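N-formylglutamate amidohydrolase (Ralstonia eutropha, PDB 2Q7S) binds a zinc ion and probably hydrolyses an amide bond of an N-formylglutamate-like substrate. Local coordinates at residues G21-L26 against Y160-A165; T35-D40 against R49-E54. All blocks are in the same frame, centred on the assembly; numbering follows the deposited sequence.

Contact 1 (G21-L26 against Y160-A165)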
ATOM      1  N   GLY A  21     -11.966  20.386   5.886  1.00 17.04           N
ATOM      2  CA  GLY A  21     -12.129  20.984   7.190  1.00 17.12           C
ATOM      3  C   GLY A  21     -10.945  20.713   8.114  1.00 18.78           C
ATOM      4  O   GLY A  21      -9.813  20.708   7.678  1.00 17.33           O
ATOM      5  N   GLU A  22     -11.234  20.516   9.398  1.00 20.99           N
ATOM      6  CA  GLU A  22     -10.221  20.283  10.427  1.00 21.25           C
ATOM      7  C   GLU A  22      -9.331  19.154   9.971  1.00 15.42           C
ATOM      8  O   GLU A  22      -9.841  18.122   9.528  1.00 15.89           O
ATOM      9  CB  GLU A  22     -10.911  19.912  11.763  1.00 24.43           C
ATOM     10  CG  GLU A  22     -10.077  19.070  12.763  1.00 24.22           C
ATOM     11  CD  GLU A  22     -10.917  18.416  13.876  1.00 28.97           C
ATOM     12  OE1 GLU A  22     -12.171  18.315  13.734  1.00 17.44           O
ATOM     13  OE2 GLU A  22     -10.305  17.989  14.897  1.00 32.91           O
ATOM     14  N   ALA A  23      -8.014  19.361   9.993  1.00 12.12           N
ATOM     15  CA  ALA A  23      -7.068  18.270   9.758  1.00  8.18           C
ATOM     16  C   ALA A  23      -6.837  17.446  11.050  1.00 10.60           C
ATOM     17  O   ALA A  23      -6.961  17.977  12.167  1.00 14.31           O
ATOM     18  CB  ALA A  23      -5.762  18.803   9.185  1.00  9.75           C
ATOM     19  N   LEU A  24      -6.518  16.149  10.889  1.00  9.02           N
ATOM     20  CA  LEU A  24      -6.079  15.239  11.992  1.00  7.45           C
ATOM     21  C   LEU A  24      -4.836  14.526  11.522  1.00  7.75           C
ATOM     22  O   LEU A  24      -4.647  14.387  10.312  1.00 10.19           O
ATOM     23  CB  LEU A  24      -7.187  14.203  12.251  1.00 11.71           C
ATOM     24  CG  LEU A  24      -8.445  14.754  12.942  1.00 12.48           C
ATOM     25  CD1 LEU A  24      -9.579  13.692  12.902  1.00 14.13           C
ATOM     26  CD2 LEU A  24      -8.126  15.138  14.390  1.00 16.30           C
ATOM     27  N   PRO A  25      -3.988  14.026  12.436  1.00  7.85           N
ATOM     28  CA  PRO A  25      -2.777  13.312  11.964  1.00 12.49           C
ATOM     29  C   PRO A  25      -3.025  11.839  11.581  1.00 14.43           C
ATOM     30  O   PRO A  25      -2.474  10.908  12.196  1.00  7.87           O
ATOM     31  CB  PRO A  25      -1.871  13.340  13.179  1.00 11.12           C
ATOM     32  CG  PRO A  25      -2.832  13.350  14.378  1.00 12.72           C
ATOM     33  CD  PRO A  25      -4.072  14.093  13.909  1.00 11.58           C
ATOM     34  N   LEU A  26      -3.872  11.664  10.597  1.00 13.26           N
ATOM     35  CA  LEU A  26      -4.161  10.393   9.965  1.00 12.56           C
ATOM     36  C   LEU A  26      -3.696  10.559   8.541  1.00 12.37           C
ATOM     37  O   LEU A  26      -4.283  11.318   7.745  1.00 12.23           O
ATOM     38  CB  LEU A  26      -5.649  10.117  10.027  1.00 13.70           C
ATOM     39  CG  LEU A  26      -6.074   8.870   9.239  1.00 17.04           C
ATOM     40  CD1 LEU A  26      -5.597   7.642   9.949  1.00 16.50           C
ATOM     41  CD2 LEU A  26      -7.600   8.908   9.045  1.00 13.96           C
ATOM     42  N   TYR A 160       3.050  15.020  12.287  1.00 12.81           N
ATOM     43  CA  TYR A 160       3.683  14.805  13.531  1.00 11.12           C
ATOM     44  C   TYR A 160       4.130  16.167  14.084  1.00 12.30           C
ATOM     45  O   TYR A 160       4.002  16.427  15.261  1.00 13.87           O
ATOM     46  CB  TYR A 160       4.905  13.874  13.371  1.00 15.51           C
ATOM     47  CG  TYR A 160       5.586  13.639  14.674  1.00 16.38           C
ATOM     48  CD1 TYR A 160       5.190  12.623  15.486  1.00 21.30           C
ATOM     49  CD2 TYR A 160       6.582  14.503  15.144  1.00 18.85           C
ATOM     50  CE1 TYR A 160       5.770  12.434  16.712  1.00 20.71           C
ATOM     51  CE2 TYR A 160       7.185  14.301  16.367  1.00 22.30           C
ATOM     52  CZ  TYR A 160       6.768  13.266  17.148  1.00 21.03           C
ATOM     53  OH  TYR A 160       7.368  13.024  18.374  1.00 29.15           O
ATOM     54  N   GLN A 161       4.644  17.038  13.224  1.00 11.74           N
ATOM     55  CA  GLN A 161       5.147  18.322  13.705  1.00  9.37           C
ATOM     56  C   GLN A 161       4.028  19.149  14.319  1.00 12.77           C
ATOM     57  O   GLN A 161       4.220  19.788  15.347  1.00 16.02           O
ATOM     58  CB  GLN A 161       5.777  19.082  12.579  1.00  9.00           C
ATOM     59  CG  GLN A 161       6.476  20.367  13.042  1.00 16.61           C
ATOM     60  CD  GLN A 161       7.521  20.817  12.077  1.00 23.55           C
ATOM     61  OE1 GLN A 161       8.675  20.448  12.210  1.00 21.42           O
ATOM     62  NE2 GLN A 161       7.112  21.579  11.054  1.00 18.39           N
ATOM     63  N   ARG A 162       2.851  19.135  13.698  1.00 15.93           N
ATOM     64  CA  ARG A 162       1.695  19.903  14.240  1.00 14.01           C
ATOM     65  C   ARG A 162       1.042  19.210  15.460  1.00 16.95           C
ATOM     66  O   ARG A 162       0.680  19.851  16.441  1.00 15.88           O
ATOM     67  CB  ARG A 162       0.687  20.084  13.170  1.00 14.10           C
ATOM     68  CG  ARG A 162      -0.641  20.578  13.640  1.00 18.34           C
ATOM     69  CD  ARG A 162      -1.519  20.976  12.523  1.00 18.78           C
ATOM     70  NE  ARG A 162      -2.820  21.270  13.080  1.00 23.25           N
ATOM     71  CZ  ARG A 162      -3.902  21.505  12.352  1.00 20.91           C
ATOM     72  NH1 ARG A 162      -3.855  21.505  11.026  1.00 23.27           N
ATOM     73  NH2 ARG A 162      -5.034  21.707  12.976  1.00 18.97           N
ATOM     74  N   PHE A 163       0.906  17.894  15.415  1.00 15.86           N
ATOM     75  CA  PHE A 163       0.098  17.224  16.418  1.00 14.08           C
ATOM     76  C   PHE A 163       0.886  16.529  17.522  1.00 14.56           C
ATOM     77  O   PHE A 163       0.341  16.286  18.586  1.00 16.76           O
ATOM     78  CB  PHE A 163      -0.851  16.248  15.737  1.00 14.73           C
ATOM     79  CG  PHE A 163      -1.963  16.928  14.960  1.00 12.07           C
ATOM     80  CD1 PHE A 163      -3.113  17.331  15.586  1.00 13.00           C
ATOM     81  CD2 PHE A 163      -1.864  17.104  13.617  1.00 16.26           C
ATOM     82  CE1 PHE A 163      -4.133  17.923  14.852  1.00 14.97           C
ATOM     83  CE2 PHE A 163      -2.896  17.705  12.886  1.00 18.27           C
ATOM     84  CZ  PHE A 163      -3.991  18.115  13.502  1.00 11.99           C
ATOM     85  N   GLY A 164       2.145  16.188  17.259  1.00 14.26           N
ATOM     86  CA  GLY A 164       2.953  15.435  18.216  1.00 12.70           C
ATOM     87  C   GLY A 164       2.660  13.963  18.238  1.00 15.03           C
ATOM     88  O   GLY A 164       3.152  13.269  19.093  1.00 17.92           O
ATOM     89  N   ALA A 165       1.911  13.484  17.249  1.00 17.71           N
ATOM     90  CA  ALA A 165       1.657  12.085  17.023  1.00 15.92           C
ATOM     91  C   ALA A 165       1.257  11.950  15.562  1.00 15.95           C
ATOM     92  O   ALA A 165       0.845  12.920  14.931  1.00 15.53           O
ATOM     93  CB  ALA A 165       0.547  11.600  17.926  1.00 15.80           C
TER
HETATM   94  O   HOH W   1      -7.122  21.774  10.776  1.00 37.50           O
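Pro25 and Phe163 bring the two backbones closest, their CA atoms 6.6 Å apart, where the loop 21-26 passes the C-terminal end of helix 134-163. Pro25 is the centre of an inverse gamma turn, closed by a weak bond from Leu26 N to Leu24 O, while Gly164 leaves the helix with positive phi, its N still bonded to Tyr160 O. In a CH-pi contact, Pro25 CD sits over the middle of the Phe163 ring, 3.6 Å from its centroid and 8° off the normal, and the two side chains cross at about a right angle. CG of Arg162 packs over the opposite ring face, offset toward the rim, so the phenyl group is held between the proline and the arginine stem. At the far end of the ring, Phe163 CZ comes 3.3 Å from Ala23 O. Arg162 has its CG anti to the backbone N (chi1 168°) and a chain extended as far as NE, and Arg162 NH1 lies 3.8 Å from Ala23 CB. A water lying in the guanidinium plane accepts from Ala23 N and from Arg162 NH2 (3.0 Å), bridging loop and helix. Pro25 CB lies 3.3 Å from Ala165 O, a buried atom that has no polar partner in the model. Beyond the helix end, Pro25 also packs on Trp167 of strand 166-174 and Val286 of the C-terminal helix 267-289.

Contact 2 (T35-D40 against R49-E54)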
ATOM      1  N   THR A  35      -2.838   2.863 -12.212  1.00 16.34           N
ATOM      2  CA  THR A  35      -3.207   2.150 -13.445  1.00 17.93           C
ATOM      3  C   THR A  35      -2.766   2.877 -14.733  1.00 17.69           C
ATOM      4  O   THR A  35      -3.141   2.469 -15.832  1.00 14.99           O
ATOM      5  CB  THR A  35      -4.708   2.005 -13.552  1.00 18.41           C
ATOM      6  OG1 THR A  35      -5.276   3.313 -13.524  1.00 20.55           O
ATOM      7  CG2 THR A  35      -5.281   1.143 -12.401  1.00 19.96           C
ATOM      8  N   PHE A  36      -1.958   3.932 -14.604  1.00 19.43           N
ATOM      9  CA  PHE A  36      -1.442   4.671 -15.771  1.00 20.45           C
ATOM     10  C   PHE A  36      -0.047   4.155 -16.116  1.00 16.03           C
ATOM     11  O   PHE A  36       0.915   4.530 -15.471  1.00 14.05           O
ATOM     12  CB  PHE A  36      -1.412   6.190 -15.519  1.00 22.73           C
ATOM     13  CG  PHE A  36      -2.773   6.801 -15.224  1.00 24.33           C
ATOM     14  CD1 PHE A  36      -3.257   6.883 -13.931  1.00 32.59           C
ATOM     15  CD2 PHE A  36      -3.560   7.295 -16.259  1.00 35.46           C
ATOM     16  CE1 PHE A  36      -4.510   7.450 -13.655  1.00 37.96           C
ATOM     17  CE2 PHE A  36      -4.829   7.874 -16.000  1.00 37.84           C
ATOM     18  CZ  PHE A  36      -5.302   7.954 -14.710  1.00 32.05           C
ATOM     19  N   TYR A  37       0.033   3.317 -17.145  1.00 15.17           N
ATOM     20  CA  TYR A  37       1.271   2.642 -17.567  1.00 19.73           C
ATOM     21  C   TYR A  37       2.146   3.581 -18.455  1.00 19.97           C
ATOM     22  O   TYR A  37       1.683   4.067 -19.496  1.00 18.11           O
ATOM     23  CB  TYR A  37       0.927   1.269 -18.260  1.00 21.94           C
ATOM     24  CG  TYR A  37       0.374   0.261 -17.244  1.00 23.01           C
ATOM     25  CD1 TYR A  37      -0.908   0.432 -16.691  1.00 29.76           C
ATOM     26  CD2 TYR A  37       1.156  -0.795 -16.767  1.00 27.59           C
ATOM     27  CE1 TYR A  37      -1.411  -0.444 -15.701  1.00 26.73           C
ATOM     28  CE2 TYR A  37       0.663  -1.685 -15.785  1.00 23.03           C
ATOM     29  CZ  TYR A  37      -0.620  -1.488 -15.248  1.00 27.35           C
ATOM     30  OH  TYR A  37      -1.126  -2.331 -14.267  1.00 26.93           O
ATOM     31  N   PRO A  38       3.377   3.889 -18.004  1.00 19.88           N
ATOM     32  CA  PRO A  38       4.336   4.657 -18.803  1.00 23.41           C
ATOM     33  C   PRO A  38       4.681   4.064 -20.178  1.00 24.54           C
ATOM     34  O   PRO A  38       4.875   2.858 -20.304  1.00 24.90           O
ATOM     35  CB  PRO A  38       5.574   4.689 -17.915  1.00 19.54           C
ATOM     36  CG  PRO A  38       5.054   4.578 -16.567  1.00 22.32           C
ATOM     37  CD  PRO A  38       3.941   3.605 -16.677  1.00 20.66           C
ATOM     38  N   ALA A  39       4.789   4.936 -21.175  1.00 26.99           N
ATOM     39  CA  ALA A  39       5.139   4.536 -22.534  1.00 27.84           C
ATOM     40  C   ALA A  39       6.477   3.793 -22.565  1.00 27.43           C
ATOM     41  O   ALA A  39       6.684   2.910 -23.387  1.00 26.21           O
ATOM     42  CB  ALA A  39       5.168   5.771 -23.460  1.00 27.03           C
ATOM     43  N   ASP A  40       7.382   4.131 -21.657  1.00 28.16           N
ATOM     44  CA  ASP A  40       8.750   3.567 -21.699  1.00 29.98           C
ATOM     45  C   ASP A  40       8.918   2.252 -20.925  1.00 29.96           C
ATOM     46  O   ASP A  40      10.044   1.802 -20.680  1.00 29.31           O
ATOM     47  CB  ASP A  40       9.774   4.604 -21.228  1.00 29.09           C
ATOM     48  CG  ASP A  40       9.528   5.072 -19.790  1.00 32.71           C
ATOM     49  OD1 ASP A  40       8.851   4.366 -19.014  1.00 29.42           O
ATOM     50  OD2 ASP A  40      10.015   6.165 -19.449  1.00 38.71           O
ATOM     51  N   ARG A  49      -1.722  -8.762 -18.615  1.00 27.46           N
ATOM     52  CA  ARG A  49      -1.048  -9.681 -17.700  1.00 26.92           C
ATOM     53  C   ARG A  49      -0.472  -8.977 -16.477  1.00 28.32           C
ATOM     54  O   ARG A  49      -0.384  -9.570 -15.400  1.00 31.00           O
ATOM     55  CB  ARG A  49       0.067 -10.407 -18.433  1.00 26.01           C
ATOM     56  CG  ARG A  49      -0.443 -11.327 -19.515  1.00 30.76           C
ATOM     57  CD  ARG A  49      -0.287 -12.779 -19.112  1.00 36.31           C
ATOM     58  NE  ARG A  49      -0.815 -13.078 -17.766  1.00 38.82           N
ATOM     59  CZ  ARG A  49      -0.292 -13.989 -16.930  1.00 39.57           C
ATOM     60  NH1 ARG A  49       0.805 -14.697 -17.258  1.00 32.09           N
ATOM     61  NH2 ARG A  49      -0.857 -14.188 -15.742  1.00 36.37           N
ATOM     62  N   LEU A  50      -0.098  -7.711 -16.662  1.00 28.45           N
ATOM     63  CA  LEU A  50       0.530  -6.862 -15.628  1.00 28.62           C
ATOM     64  C   LEU A  50      -0.481  -6.302 -14.616  1.00 29.36           C
ATOM     65  O   LEU A  50      -0.190  -6.186 -13.420  1.00 29.13           O
ATOM     66  CB  LEU A  50       1.254  -5.701 -16.317  1.00 28.74           C
ATOM     67  CG  LEU A  50       2.365  -6.108 -17.298  1.00 31.17           C
ATOM     68  CD1 LEU A  50       2.894  -4.906 -18.117  1.00 28.55           C
ATOM     69  CD2 LEU A  50       3.489  -6.804 -16.548  1.00 26.34           C
ATOM     70  N   ARG A  51      -1.669  -5.957 -15.117  1.00 28.81           N
ATOM     71  CA  ARG A  51      -2.768  -5.498 -14.298  1.00 28.91           C
ATOM     72  C   ARG A  51      -2.982  -6.419 -13.072  1.00 31.81           C
ATOM     73  O   ARG A  51      -3.494  -5.952 -12.034  1.00 31.79           O
ATOM     74  CB  ARG A  51      -4.042  -5.316 -15.151  1.00 27.09           C
ATOM     75  CG  ARG A  51      -3.913  -4.111 -16.108  1.00 26.15           C
ATOM     76  CD  ARG A  51      -5.205  -3.768 -16.797  1.00 29.52           C
ATOM     77  NE  ARG A  51      -6.329  -3.551 -15.852  1.00 39.82           N
ATOM     78  CZ  ARG A  51      -6.526  -2.438 -15.143  1.00 31.41           C
ATOM     79  NH1 ARG A  51      -5.683  -1.426 -15.248  1.00 42.80           N
ATOM     80  NH2 ARG A  51      -7.542  -2.333 -14.307  1.00 24.14           N
ATOM     81  N   GLY A  52      -2.537  -7.684 -13.179  1.00 28.76           N
ATOM     82  CA  GLY A  52      -2.441  -8.610 -12.042  1.00 27.09           C
ATOM     83  C   GLY A  52      -2.034  -7.989 -10.713  1.00 27.27           C
ATOM     84  O   GLY A  52      -2.859  -7.924  -9.805  1.00 29.82           O
ATOM     85  N   GLY A  53      -0.792  -7.494 -10.617  1.00 25.81           N
ATOM     86  CA  GLY A  53      -0.202  -6.877  -9.394  1.00 23.75           C
ATOM     87  C   GLY A  53      -0.749  -5.530  -8.928  1.00 19.95           C
ATOM     88  O   GLY A  53      -0.218  -4.923  -7.973  1.00 19.92           O
ATOM     89  N   GLU A  54      -1.783  -5.025  -9.609  1.00 17.13           N
ATOM     90  CA  GLU A  54      -2.447  -3.827  -9.192  1.00 15.70           C
ATOM     91  C   GLU A  54      -3.355  -4.101  -7.998  1.00 10.44           C
ATOM     92  O   GLU A  54      -4.164  -5.019  -8.021  1.00  7.90           O
ATOM     93  CB  GLU A  54      -3.394  -3.299 -10.265  1.00 17.31           C
ATOM     94  CG  GLU A  54      -2.846  -2.877 -11.532  1.00 19.76           C
ATOM     95  CD  GLU A  54      -3.942  -2.419 -12.478  1.00 18.11           C
ATOM     96  OE1 GLU A  54      -5.144  -2.465 -12.117  1.00 17.19           O
ATOM     97  OE2 GLU A  54      -3.579  -2.007 -13.579  1.00 22.70           O
TER
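Leu50 meets Tyr37 at the start of the approach between these segments, its CB 4.1 Å from Tyr37 CE2, oblique to the ring. Residues 51-53 form a 3-10 segment. The CG of Arg51 lies 3.8 Å from Tyr37 OH, and beyond it the chain bends at chi3 (54°), where NE turns out of the extended line. Arg51 NH1 lies near Thr35, whose CB is at the edge of the guanidinium, in its plane; Thr35 CG2 is 3.9 Å from Arg51 NH1. Gly52 and Gly53 carry the backbone through the 3-10 turn, closed by a bond from Glu54 N to Arg51 O. In this zinc-hydrolase fold the turn leads straight into Asp55, a zinc ligand, and the Glu54 side chain lies about 6 Å from that of Asp55. Glu54 OE2 accepts a 2.6 Å hydrogen bond from Tyr37 OH through its anti lone pair, the one away from Glu54 OE1, and lies at the edge of the ring, with carboxylate and ring planes 33° apart. Glu54 OE2 is also 2.7 Å from Arg51 NH1, a salt bridge of charges alone, because the oxygen stands well out of the guanidinium plane. Glu54 OE1 packs against Thr35 CG2 at 3.6 Å and is hydrogen-bonded to Thr56 OG1.

Contact 2 is nested inside the long loop of chain closed by contact 1, and the two lie on opposite sides of the molecule's centre. Their centres are 34 Å apart and their nearest atoms about 22 Å, so they do not touch. Strand 26-30 connects them: segment 21-26 leads into it, and the loop that leaves it carries His32 and then segment 35-40. Contact 2 belongs to the surroundings of the zinc ion bound by His32, Asp55 and His172, the Glu54 side chain being about 9 Å from the metal; contact 1 is structural packing away from that site.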